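Local coordinates for protein beta-N-acetylhexosaminidase (Arthrobacter aurescens, PDB 3RCN) that probably hydrolyses terminal non-reducing N-acetyl-D-hexosamine residues from N-acetyl-beta-D-hexosaminides, as a glycosyl hydrolase of family 20, at residues A[184-187]-A[191-194]; A[252-257]-A[280-285]; A[296-301]-A[349-354]; A[426-431]-A[493-498]; A[464-469]-A[523-528]. All coordinates share one frame; numbering follows the deposited sequence.

Contact 1. Residues A[184-187]-A[191-194]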
# COMPACT_ATOMS: atom_id res chain seq x y z
N MSE A 184 1.44 -17.98 -7.26
CA MSE A 184 1.37 -17.64 -8.67
C MSE A 184 0.30 -18.43 -9.43
O MSE A 184 0.31 -19.66 -9.46
CB MSE A 184 2.73 -17.78 -9.33
CG MSE A 184 2.70 -17.30 -10.76
SE MSE A 184 4.26 -17.84 -11.79
CE MSE A 184 3.71 -17.09 -13.51
N GLN A 185 -0.61 -17.71 -10.05
CA GLN A 185 -1.68 -18.33 -10.81
C GLN A 185 -1.12 -18.97 -12.08
O GLN A 185 -0.41 -18.32 -12.85
CB GLN A 185 -2.73 -17.28 -11.15
CG GLN A 185 -3.66 -17.66 -12.26
CD GLN A 185 -4.56 -16.50 -12.65
OE1 GLN A 185 -5.75 -16.48 -12.31
NE2 GLN A 185 -3.99 -15.52 -13.37
N ILE A 186 -1.43 -20.25 -12.26
CA ILE A 186 -1.03 -21.00 -13.45
C ILE A 186 -2.30 -21.48 -14.14
O ILE A 186 -3.13 -22.17 -13.55
CB ILE A 186 -0.17 -22.23 -13.10
CG1 ILE A 186 1.08 -21.83 -12.32
CG2 ILE A 186 0.25 -22.93 -14.37
CD1 ILE A 186 2.05 -21.01 -13.11
N ASN A 187 -2.43 -21.11 -15.41
CA ASN A 187 -3.65 -21.35 -16.17
C ASN A 187 -3.96 -22.83 -16.36
O ASN A 187 -5.11 -23.24 -16.34
CB ASN A 187 -3.58 -20.64 -17.53
CG ASN A 187 -3.57 -19.11 -17.41
OD1 ASN A 187 -4.17 -18.52 -16.50
ND2 ASN A 187 -2.87 -18.46 -18.34
N LYS A 191 -5.73 -25.44 -9.55
CA LYS A 191 -5.75 -25.76 -8.12
C LYS A 191 -4.53 -25.22 -7.39
O LYS A 191 -4.53 -25.13 -6.16
CB LYS A 191 -5.81 -27.28 -7.88
CG LYS A 191 -7.01 -27.98 -8.47
CD LYS A 191 -8.24 -27.78 -7.62
CE LYS A 191 -9.36 -28.63 -8.16
NZ LYS A 191 -8.84 -29.96 -8.60
N LEU A 192 -3.48 -24.88 -8.13
CA LEU A 192 -2.28 -24.33 -7.50
C LEU A 192 -2.68 -23.15 -6.64
O LEU A 192 -2.22 -23.01 -5.49
CB LEU A 192 -1.22 -23.94 -8.53
CG LEU A 192 -0.39 -25.15 -9.00
CD1 LEU A 192 0.73 -24.76 -9.97
CD2 LEU A 192 0.18 -25.93 -7.81
N THR A 193 -3.49 -22.26 -7.21
CA THR A 193 -4.07 -21.16 -6.46
C THR A 193 -5.35 -21.51 -5.68
O THR A 193 -5.48 -21.12 -4.52
CB THR A 193 -4.22 -19.91 -7.32
OG1 THR A 193 -4.99 -20.22 -8.49
CG2 THR A 193 -2.83 -19.41 -7.74
N GLU A 194 -6.27 -22.25 -6.29
CA GLU A 194 -7.54 -22.58 -5.62
C GLU A 194 -7.32 -23.30 -4.29
O GLU A 194 -7.99 -23.03 -3.30
CB GLU A 194 -8.44 -23.42 -6.52
CG GLU A 194 -9.03 -22.68 -7.70
CD GLU A 194 -9.72 -23.62 -8.69
OE1 GLU A 194 -9.90 -24.82 -8.36
OE2 GLU A 194 -10.08 -23.16 -9.80
O HOH W 1 -3.11 -21.48 -10.47
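In the TIM-barrel-type catalytic domain, the loop that follows strand 181-182 folds back onto the short helix 191-194, so that Q185 and I186 meet T193 and L192 after a connection of only three residues. The closest approach is made by a methyl group: T193 CG2 lies 3.5 Å from Q185 CA and 3.6 Å from M184 O, resting mainly on the loop backbone, with Q185 CB a little further off. The T193 torsion accounts for this. With OG1 set between the backbone N and the carbonyl carbon (chi1 56°), CG2 is left beside the backbone N and faces the loop, while the hydroxyl is directed to a water. That water accepts from I186 N at 2.7 Å and also lies 3.0 Å from T193 OG1 in a hydrogen bond, and thus bridges the loop and the helix, between which no direct hydrogen bond forms. A weak bond to P190 O gives OG1 a second partner. One step along, I186 and L192 supply the apolar half of the contact: L192 CD1 reaches I186 CG1 at 3.8 Å and I186 CB at 4.1 Å, the two side chains crossing at a slant. Four of the five touching residues are buried, and other elements complete their surroundings. M184, a selenomethionine in this crystal, packs on V301 and I304 of helix 288-304 and on L226 of helix 223-235. L192 also touches A253 and A256 of helix 251-256 and F293 of helix 288-304.

Contact 2. Residues A[252-257]-A[280-285]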
# COMPACT_ATOMS: atom_id res chain seq x y z
N ALA A 252 2.73 -27.12 -0.75
CA ALA A 252 1.57 -26.38 -1.25
C ALA A 252 1.15 -26.94 -2.59
O ALA A 252 -0.04 -27.20 -2.80
CB ALA A 252 1.85 -24.87 -1.34
N ALA A 253 2.11 -27.15 -3.48
CA ALA A 253 1.85 -27.79 -4.77
C ALA A 253 1.33 -29.24 -4.61
O ALA A 253 0.42 -29.67 -5.34
CB ALA A 253 3.11 -27.76 -5.63
N ILE A 254 1.88 -29.98 -3.66
CA ILE A 254 1.42 -31.34 -3.37
C ILE A 254 -0.03 -31.37 -2.87
O ILE A 254 -0.80 -32.25 -3.26
CB ILE A 254 2.38 -32.07 -2.39
CG1 ILE A 254 3.75 -32.25 -3.04
CG2 ILE A 254 1.82 -33.43 -1.98
CD1 ILE A 254 4.85 -32.52 -2.04
N ALA A 255 -0.40 -30.43 -2.01
CA ALA A 255 -1.80 -30.28 -1.58
C ALA A 255 -2.74 -30.11 -2.77
O ALA A 255 -3.77 -30.77 -2.87
CB ALA A 255 -1.96 -29.10 -0.60
N ALA A 256 -2.39 -29.18 -3.66
CA ALA A 256 -3.15 -28.93 -4.88
C ALA A 256 -3.26 -30.17 -5.75
O ALA A 256 -4.36 -30.54 -6.16
CB ALA A 256 -2.50 -27.79 -5.66
N TYR A 257 -2.11 -30.80 -6.04
CA TYR A 257 -2.03 -31.96 -6.92
C TYR A 257 -1.23 -33.10 -6.28
O TYR A 257 -0.02 -33.20 -6.48
CB TYR A 257 -1.39 -31.57 -8.26
CG TYR A 257 -2.24 -30.59 -9.06
CD1 TYR A 257 -3.21 -31.05 -9.94
CD2 TYR A 257 -2.09 -29.22 -8.92
CE1 TYR A 257 -3.99 -30.18 -10.66
CE2 TYR A 257 -2.88 -28.33 -9.64
CZ TYR A 257 -3.83 -28.83 -10.51
OH TYR A 257 -4.63 -27.98 -11.24
N ASN A 280 10.48 -29.33 5.89
CA ASN A 280 9.49 -30.34 5.62
C ASN A 280 10.10 -31.65 5.11
O ASN A 280 10.85 -31.65 4.13
CB ASN A 280 8.49 -29.81 4.59
CG ASN A 280 7.14 -30.45 4.72
OD1 ASN A 280 6.98 -31.46 5.40
ND2 ASN A 280 6.15 -29.85 4.08
N GLU A 281 9.79 -32.76 5.76
CA GLU A 281 10.21 -34.06 5.25
C GLU A 281 9.36 -34.45 4.05
O GLU A 281 9.71 -35.35 3.27
CB GLU A 281 10.14 -35.12 6.34
CG GLU A 281 11.36 -35.17 7.26
CD GLU A 281 11.36 -36.37 8.20
OE1 GLU A 281 10.48 -37.26 8.06
OE2 GLU A 281 12.25 -36.43 9.08
N THR A 282 8.23 -33.79 3.88
CA THR A 282 7.37 -34.09 2.75
C THR A 282 7.81 -33.30 1.51
O THR A 282 7.77 -32.08 1.50
CB THR A 282 5.91 -33.84 3.10
OG1 THR A 282 5.52 -34.80 4.09
CG2 THR A 282 5.01 -33.97 1.88
N VAL A 283 8.22 -34.01 0.47
CA VAL A 283 8.79 -33.37 -0.70
C VAL A 283 8.27 -34.00 -1.99
O VAL A 283 7.50 -34.95 -1.96
CB VAL A 283 10.33 -33.43 -0.66
CG1 VAL A 283 10.83 -32.72 0.57
CG2 VAL A 283 10.81 -34.87 -0.65
N LEU A 284 8.68 -33.46 -3.13
CA LEU A 284 8.24 -34.01 -4.40
C LEU A 284 8.69 -35.46 -4.56
O LEU A 284 9.76 -35.87 -4.10
CB LEU A 284 8.78 -33.19 -5.57
CG LEU A 284 8.26 -31.76 -5.69
CD1 LEU A 284 8.91 -31.09 -6.89
CD2 LEU A 284 6.74 -31.73 -5.82
N GLU A 285 7.86 -36.23 -5.25
CA GLU A 285 8.28 -37.52 -5.73
C GLU A 285 8.84 -37.20 -7.10
O GLU A 285 8.10 -36.77 -7.98
CB GLU A 285 7.08 -38.45 -5.85
CG GLU A 285 7.41 -39.78 -6.50
CD GLU A 285 6.23 -40.74 -6.54
OE1 GLU A 285 6.25 -41.73 -5.78
OE2 GLU A 285 5.30 -40.50 -7.34
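Unusually, one side chain carries nearly the whole contact from the helix side, and its end lies against a backbone carbonyl: I254 CD1 sits 3.6 Å from V283 O. No hydrogen bond joins the segments, and of the 252-257 segment it is I254 that gains nearly all the buried area. CG1 of I254 stands beside the backbone N (chi1 -64°) and the chain then runs outward, which carries CD1 across the gap from the helix to the loop. The same methyl comes to within 4.2 Å of T282 CG2. Further back on the side chain, I254 CG1 meets L284 CD2 at 4.1 Å, the two residues crossing obliquely, so I254 touches three consecutive loop residues. The carbonyl oxygen near the methyl has its own partner, because V283 O accepts from Q321 NE2; similarly, L284 O accepts from W322 NE1. The loop is shaped at its start by N280, whose OD1 accepts from T282 N at 3.0 Å. This bond is fairly straight at 161°, but the donor stands above the carbonyl plane of the amide, 66° out of it. The amide nitrogen of N280 is held in turn by Q251 OE1 and D179 OD2, which fixes the rotation of the group. N280 to T282 therefore form an Asx turn. It lies in the long connection between helices 251-256 and 288-304, where V283 comes about 8 Å, side chain to side chain, from E316, the predicted proton donor, an arrangement in keeping with the loops around the active-site end of a TIM barrel.

Contact 3. Residues A[296-301]-A[349-354]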
# COMPACT_ATOMS: atom_id res chain seq x y z
N ASN A 296 5.63 -27.49 -17.49
CA ASN A 296 4.43 -26.71 -17.79
C ASN A 296 4.33 -25.43 -16.95
O ASN A 296 3.94 -24.38 -17.45
CB ASN A 296 3.18 -27.57 -17.67
CG ASN A 296 3.07 -28.59 -18.80
OD1 ASN A 296 3.53 -28.34 -19.91
ND2 ASN A 296 2.47 -29.73 -18.51
N VAL A 297 4.70 -25.52 -15.67
CA VAL A 297 4.74 -24.35 -14.82
C VAL A 297 5.80 -23.39 -15.34
O VAL A 297 5.55 -22.18 -15.45
CB VAL A 297 5.04 -24.72 -13.35
CG1 VAL A 297 5.49 -23.50 -12.58
CG2 VAL A 297 3.83 -25.35 -12.69
N LEU A 298 6.97 -23.90 -15.67
CA LEU A 298 8.05 -23.01 -16.06
C LEU A 298 7.81 -22.38 -17.44
O LEU A 298 8.44 -21.38 -17.78
CB LEU A 298 9.41 -23.71 -16.02
CG LEU A 298 9.98 -24.07 -14.65
CD1 LEU A 298 11.19 -24.98 -14.84
CD2 LEU A 298 10.34 -22.84 -13.85
N ASP A 299 6.91 -22.98 -18.21
CA ASP A 299 6.50 -22.42 -19.49
C ASP A 299 5.71 -21.14 -19.26
O ASP A 299 5.91 -20.16 -19.96
CB ASP A 299 5.60 -23.39 -20.26
CG ASP A 299 6.38 -24.50 -20.95
OD1 ASP A 299 7.59 -24.31 -21.20
OD2 ASP A 299 5.78 -25.55 -21.24
N GLU A 300 4.82 -21.15 -18.28
CA GLU A 300 4.07 -19.93 -17.99
C GLU A 300 4.95 -18.90 -17.29
O GLU A 300 4.90 -17.72 -17.63
CB GLU A 300 2.79 -20.22 -17.22
CG GLU A 300 1.85 -21.10 -18.04
CD GLU A 300 0.45 -21.22 -17.46
OE1 GLU A 300 -0.07 -20.21 -16.92
OE2 GLU A 300 -0.13 -22.33 -17.55
N VAL A 301 5.79 -19.34 -16.36
CA VAL A 301 6.70 -18.42 -15.68
C VAL A 301 7.49 -17.61 -16.69
O VAL A 301 7.62 -16.40 -16.59
CB VAL A 301 7.71 -19.15 -14.80
CG1 VAL A 301 8.81 -18.18 -14.34
CG2 VAL A 301 7.02 -19.81 -13.63
N GLY A 349 18.46 -30.52 -12.58
CA GLY A 349 19.19 -30.44 -13.84
C GLY A 349 18.27 -30.56 -15.03
O GLY A 349 18.42 -29.82 -15.99
N GLN A 350 17.32 -31.50 -14.98
CA GLN A 350 16.32 -31.64 -16.04
C GLN A 350 15.52 -30.35 -16.21
O GLN A 350 15.29 -29.89 -17.34
CB GLN A 350 15.36 -32.80 -15.75
CG GLN A 350 15.99 -34.18 -15.78
CD GLN A 350 16.61 -34.55 -17.12
OE1 GLN A 350 17.84 -34.59 -17.25
NE2 GLN A 350 15.77 -34.82 -18.13
N LEU A 351 15.11 -29.74 -15.11
CA LEU A 351 14.43 -28.47 -15.21
C LEU A 351 15.38 -27.37 -15.72
O LEU A 351 14.99 -26.56 -16.56
CB LEU A 351 13.78 -28.09 -13.88
CG LEU A 351 12.63 -29.02 -13.49
CD1 LEU A 351 12.12 -28.64 -12.12
CD2 LEU A 351 11.51 -29.00 -14.53
N ALA A 352 16.61 -27.36 -15.22
CA ALA A 352 17.61 -26.40 -15.71
C ALA A 352 17.79 -26.51 -17.22
O ALA A 352 17.96 -25.50 -17.91
CB ALA A 352 18.95 -26.56 -15.00
N LEU A 353 17.73 -27.75 -17.72
CA LEU A 353 17.82 -28.02 -19.16
C LEU A 353 16.61 -27.40 -19.87
O LEU A 353 16.74 -26.83 -20.95
CB LEU A 353 17.86 -29.53 -19.41
CG LEU A 353 19.10 -30.16 -20.04
CD1 LEU A 353 20.37 -29.53 -19.53
CD2 LEU A 353 19.11 -31.67 -19.79
N HIS A 354 15.43 -27.52 -19.27
CA HIS A 354 14.21 -27.01 -19.89
C HIS A 354 14.28 -25.48 -19.97
O HIS A 354 13.90 -24.88 -20.97
CB HIS A 354 12.98 -27.48 -19.12
CG HIS A 354 11.69 -26.98 -19.68
ND1 HIS A 354 11.23 -27.34 -20.93
CD2 HIS A 354 10.76 -26.14 -19.17
CE1 HIS A 354 10.07 -26.75 -21.16
NE2 HIS A 354 9.77 -26.01 -20.11
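L298 is the first residue of the 296-301 segment to reach across: its CD1 methyl lies 4.0 Å from L351 CD2 and 4.2 Å from L351 CB, the two leucines crossing at about a right angle. Its CB also comes within 4.2 Å of H354 CD2, at the edge of the imidazole. The next residue, D299, supplies the polar part. H354 extends its ring over the gap with CG anti to the backbone N (chi1 179°), and NE2 donates to D299 OD1 at 3.0 Å. The bond is bent, with an N-H...O angle of 140°, and though OD1 lies near the ring plane, it is approached from above the carboxylate plane. OD1 accepts from H358 NE2 as well, while H354 NE2 has a weak second bond to R295 O. Were D299 an alanine, H358 would probably lose this acceptor and H354 NE2 its carboxylate partner, the weak bond to R295 O remaining. The two helices are outer helices of the TIM-barrel fold: helix 288-304 precedes strand 309-313, helix 342-357 comes later in the chain, and both L298 and L351 rest on L312 of that strand. Their short segments run 10.8 Å apart at closest approach, with a crossing angle of -37°. At the next position E300 turns to another neighbour, its OE2 accepting from R188 N, and V301 packs on I310 of the same strand.

Contact 4. Residues A[426-431]-A[493-498]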
# COMPACT_ATOMS: atom_id res chain seq x y z
N THR A 426 21.85 -9.54 14.25
CA THR A 426 22.45 -8.91 13.09
C THR A 426 22.10 -7.43 13.14
O THR A 426 20.96 -7.04 12.86
CB THR A 426 21.83 -9.48 11.81
OG1 THR A 426 21.88 -10.92 11.83
CG2 THR A 426 22.55 -8.92 10.57
N THR A 427 23.10 -6.60 13.40
CA THR A 427 22.80 -5.22 13.74
C THR A 427 23.04 -4.31 12.57
O THR A 427 23.57 -4.72 11.53
CB THR A 427 23.66 -4.75 14.92
OG1 THR A 427 25.04 -4.70 14.51
CG2 THR A 427 23.53 -5.70 16.10
N LEU A 428 22.70 -3.04 12.75
CA LEU A 428 22.89 -2.05 11.71
C LEU A 428 24.38 -1.89 11.38
O LEU A 428 24.76 -1.80 10.22
CB LEU A 428 22.30 -0.70 12.14
CG LEU A 428 22.40 0.37 11.07
CD1 LEU A 428 21.63 -0.03 9.81
CD2 LEU A 428 21.88 1.68 11.63
N GLN A 429 25.21 -1.86 12.41
CA GLN A 429 26.63 -1.64 12.22
C GLN A 429 27.29 -2.89 11.63
O GLN A 429 28.09 -2.80 10.70
CB GLN A 429 27.28 -1.23 13.54
CG GLN A 429 28.78 -0.99 13.47
CD GLN A 429 29.38 -0.69 14.84
OE1 GLN A 429 30.56 -0.42 14.97
NE2 GLN A 429 28.54 -0.73 15.88
N ALA A 430 26.94 -4.06 12.17
CA ALA A 430 27.50 -5.31 11.68
C ALA A 430 27.27 -5.45 10.17
O ALA A 430 28.18 -5.75 9.41
CB ALA A 430 26.90 -6.49 12.43
N VAL A 431 26.03 -5.21 9.76
CA VAL A 431 25.63 -5.32 8.37
C VAL A 431 26.34 -4.28 7.50
O VAL A 431 26.56 -4.50 6.30
CB VAL A 431 24.10 -5.14 8.26
CG1 VAL A 431 23.70 -4.32 7.05
CG2 VAL A 431 23.41 -6.49 8.27
N GLU A 493 30.34 7.81 10.72
CA GLU A 493 30.05 8.81 9.71
C GLU A 493 28.70 8.51 9.06
O GLU A 493 27.87 9.40 8.90
CB GLU A 493 31.17 8.84 8.67
CG GLU A 493 31.10 10.01 7.71
CD GLU A 493 30.12 9.79 6.57
OE1 GLU A 493 30.17 8.70 5.95
OE2 GLU A 493 29.31 10.72 6.31
N PHE A 494 28.51 7.25 8.68
CA PHE A 494 27.26 6.77 8.09
C PHE A 494 26.04 7.13 8.94
O PHE A 494 25.01 7.54 8.41
CB PHE A 494 27.32 5.26 7.89
CG PHE A 494 26.05 4.66 7.35
CD1 PHE A 494 25.73 4.75 6.01
CD2 PHE A 494 25.17 3.99 8.20
CE1 PHE A 494 24.55 4.20 5.51
CE2 PHE A 494 23.99 3.43 7.71
CZ PHE A 494 23.68 3.54 6.37
N LEU A 495 26.17 6.97 10.26
CA LEU A 495 25.06 7.23 11.19
C LEU A 495 24.54 8.65 11.08
O LEU A 495 23.33 8.88 11.06
CB LEU A 495 25.50 7.00 12.63
CG LEU A 495 25.27 5.60 13.17
CD1 LEU A 495 25.45 5.62 14.68
CD2 LEU A 495 23.88 5.14 12.79
N THR A 496 25.47 9.59 11.03
CA THR A 496 25.14 11.00 10.95
C THR A 496 24.36 11.30 9.67
O THR A 496 23.46 12.13 9.66
CB THR A 496 26.40 11.90 11.05
OG1 THR A 496 27.12 11.88 9.81
CG2 THR A 496 27.31 11.40 12.17
N ARG A 497 24.68 10.62 8.58
CA ARG A 497 23.87 10.77 7.38
C ARG A 497 22.50 10.10 7.53
O ARG A 497 21.47 10.63 7.09
CB ARG A 497 24.62 10.27 6.15
CG ARG A 497 25.78 11.16 5.78
CD ARG A 497 26.48 10.69 4.53
NE ARG A 497 27.24 9.47 4.76
CZ ARG A 497 27.17 8.39 3.99
NH1 ARG A 497 26.35 8.38 2.94
NH2 ARG A 497 27.91 7.31 4.27
N LEU A 498 22.48 8.94 8.19
CA LEU A 498 21.26 8.17 8.37
C LEU A 498 20.25 8.96 9.19
O LEU A 498 19.14 9.25 8.75
CB LEU A 498 21.56 6.83 9.06
CG LEU A 498 20.37 5.90 9.24
CD1 LEU A 498 19.92 5.35 7.90
CD2 LEU A 498 20.70 4.77 10.18
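L428, the first residue of the short helix 428-432, meets L495 and L498 of the long helix 491-508 in an apolar helix-helix contact of the family 20 enzyme, beside helix 474-483, whose A477 L428 also touches. T427 occupies the N-cap of the short helix, its OG1 accepting from A430 N at 3.1 Å. Along helix 491-508, E493 comes first and faces back into its own helix: its carboxylate takes R497 side-on, with NE to OE2 at 2.9 Å and NH2 to OE1 at 3.1 Å, both met on the syn side. R497 NH2 also forms a salt bridge with E480 of helix 474-483, so this buried guanidinium spans two helices. F494 stacks its ring on Y432. The first touch across the contact belongs to L495, whose CD2 is 4.2 Å from L428 CD2. T496 turns its hydroxyl to the helix backbone, OG1 donating to E493 O at 2.7 Å in the carbonyl plane, on a lone pair. One turn past L495, L498 places CG anti to the backbone N (chi1 -176°), as L428 does (chi1 -178°), and the two side chains reach toward each other tip to tip, with L498 CD2 3.6 Å from L428 CD2.

Contact 5. Residues A[464-469]-A[523-528]. With SO4 (sulfate ion), chain B.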
# COMPACT_ATOMS: atom_id res chain seq x y z
N PRO A 464 2.78 -6.03 5.98
CA PRO A 464 3.79 -5.20 5.31
C PRO A 464 4.49 -4.26 6.30
O PRO A 464 5.63 -3.87 6.07
CB PRO A 464 2.98 -4.40 4.28
CG PRO A 464 1.73 -5.17 4.09
CD PRO A 464 1.45 -5.88 5.38
N ARG A 465 3.82 -3.88 7.38
CA ARG A 465 4.48 -3.08 8.40
C ARG A 465 5.63 -3.89 9.01
O ARG A 465 6.74 -3.38 9.18
CB ARG A 465 3.50 -2.65 9.49
CG ARG A 465 2.28 -1.91 8.98
CD ARG A 465 1.31 -1.58 10.12
NE ARG A 465 1.75 -0.42 10.88
CZ ARG A 465 1.30 -0.08 12.09
NH1 ARG A 465 0.38 -0.82 12.70
NH2 ARG A 465 1.78 0.99 12.69
N ARG A 466 5.37 -5.14 9.36
CA ARG A 466 6.41 -5.96 9.96
C ARG A 466 7.58 -6.18 8.99
O ARG A 466 8.75 -6.16 9.38
CB ARG A 466 5.82 -7.28 10.46
CG ARG A 466 4.92 -7.12 11.67
CD ARG A 466 5.45 -7.92 12.86
NE ARG A 466 6.82 -7.54 13.17
CZ ARG A 466 7.82 -8.39 13.37
NH1 ARG A 466 7.63 -9.70 13.32
NH2 ARG A 466 9.03 -7.92 13.65
N VAL A 467 7.27 -6.36 7.71
CA VAL A 467 8.32 -6.48 6.72
C VAL A 467 9.20 -5.23 6.67
O VAL A 467 10.43 -5.31 6.53
CB VAL A 467 7.75 -6.79 5.32
CG1 VAL A 467 8.80 -6.51 4.25
CG2 VAL A 467 7.26 -8.25 5.26
N GLN A 468 8.58 -4.06 6.81
CA GLN A 468 9.32 -2.79 6.80
C GLN A 468 10.23 -2.67 8.02
O GLN A 468 11.35 -2.14 7.95
CB GLN A 468 8.36 -1.61 6.74
CG GLN A 468 7.59 -1.54 5.44
CD GLN A 468 6.66 -0.35 5.39
OE1 GLN A 468 6.20 0.14 6.43
NE2 GLN A 468 6.39 0.15 4.19
N PHE A 469 9.73 -3.15 9.14
CA PHE A 469 10.46 -3.12 10.38
C PHE A 469 11.71 -4.00 10.20
O PHE A 469 12.82 -3.61 10.58
CB PHE A 469 9.56 -3.63 11.50
CG PHE A 469 10.25 -3.74 12.83
CD1 PHE A 469 10.93 -4.90 13.17
CD2 PHE A 469 10.21 -2.70 13.74
CE1 PHE A 469 11.57 -5.01 14.39
CE2 PHE A 469 10.85 -2.81 14.95
CZ PHE A 469 11.54 -3.96 15.28
N GLN A 523 5.26 -1.85 17.84
CA GLN A 523 6.06 -2.78 17.05
C GLN A 523 6.46 -4.03 17.81
O GLN A 523 6.94 -5.00 17.23
CB GLN A 523 7.32 -2.09 16.55
CG GLN A 523 7.08 -1.04 15.48
CD GLN A 523 8.30 -0.20 15.25
OE1 GLN A 523 9.20 -0.13 16.10
NE2 GLN A 523 8.37 0.45 14.09
N GLN A 524 6.28 -4.02 19.13
CA GLN A 524 6.61 -5.18 19.93
C GLN A 524 5.55 -6.29 19.85
O GLN A 524 4.40 -6.05 19.50
CB GLN A 524 6.87 -4.75 21.37
CG GLN A 524 8.15 -3.96 21.50
CD GLN A 524 8.33 -3.38 22.87
OE1 GLN A 524 7.91 -3.97 23.87
NE2 GLN A 524 8.94 -2.19 22.94
N ARG A 525 5.96 -7.52 20.13
CA ARG A 525 5.03 -8.64 20.14
C ARG A 525 5.38 -9.59 21.29
O ARG A 525 5.96 -10.64 21.07
CB ARG A 525 5.08 -9.40 18.80
CG ARG A 525 4.81 -8.54 17.56
CD ARG A 525 3.34 -8.53 17.13
NE ARG A 525 3.12 -7.75 15.91
CZ ARG A 525 3.04 -6.42 15.87
NH1 ARG A 525 3.17 -5.70 16.98
NH2 ARG A 525 2.85 -5.79 14.71
N PRO A 526 5.05 -9.19 22.51
CA PRO A 526 5.34 -10.01 23.70
C PRO A 526 4.52 -11.31 23.75
O PRO A 526 3.41 -11.37 23.23
CB PRO A 526 4.93 -9.10 24.86
CG PRO A 526 3.92 -8.12 24.27
CD PRO A 526 4.37 -7.92 22.84
N GLY A 527 5.09 -12.33 24.38
CA GLY A 527 4.42 -13.62 24.52
C GLY A 527 4.60 -14.53 23.30
O GLY A 527 4.12 -15.66 23.28
N VAL A 528 5.30 -14.03 22.29
CA VAL A 528 5.46 -14.78 21.05
C VAL A 528 6.88 -15.28 21.00
O VAL A 528 7.82 -14.49 20.87
CB VAL A 528 5.14 -13.92 19.81
CG1 VAL A 528 5.37 -14.72 18.53
CG2 VAL A 528 3.69 -13.41 19.87
S SO4 B . 0.23 -4.62 12.39
O1 SO4 B . 0.31 -4.09 13.75
O2 SO4 B . 1.57 -4.81 11.86
O3 SO4 B . -0.47 -5.90 12.44
O4 SO4 B . -0.52 -3.70 11.53
O HOH W 2 7.75 -4.90 14.29
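With CG anti to the backbone N (chi1 175°), the F469 ring swings out from helix 464-471 to Q523, and the bend of R465 at chi3 (79°) curls its chain around a sulfate ion. This helix follows strand 449-456 of the TIM barrel; the loop 523-528, closing in a type II beta turn from R525 to V528, packs beside it. Q523 OE1 comes to the edge of the phenyl ring, 3.4 Å from F469 CE2, with amide and ring planes steeply turned; the same oxygen accepts from A520 N. R465 NH1 donates to sulfate O4 at 3.2 Å, nearly straight at 168°, and R525 NH2 lies 3.2 Å from sulfate O1. S463 OG and R215 NH2 of the second subunit also bond the ion, which, probably from the crystallisation liquor, sits between the two subunits. Replacing R465 by an alanine is likely to deprive the sulfate of its NH1 donor, E512 of its salt bridge to NE, and G218 O of the second subunit of the NH2 donor. R466 also approaches R525, but it is modelled in two conformers and this meeting is uncertain. R525 NH1 turns back to its own loop, donating to Q524 O at 2.8 Å and to W522 O.

How the contacts relate
Contacts 1, 2 and 3 lie on one side of the chain's centre and share parts of the catalytic domain. Contacts 1 and 2 touch where K191 N meets Y257 OH; contacts 1 and 3 touch through N187 N and E300 OE1. Contacts 1 and 2 are buried, joining loop to short helix through methyl groups, with a water in the first and an Asx turn in the second. Contact 3 is partly buried and adds a His-carboxylate bond to its leucines. Contact 4, across the centre, about 41 to 42 Å from these three between centres, is purely apolar between its segments. Contact 5, whose segments alternate with those of contact 4 along the chain, combines a phenyl-amide contact with arginines around a sulfate and reaches the second subunit.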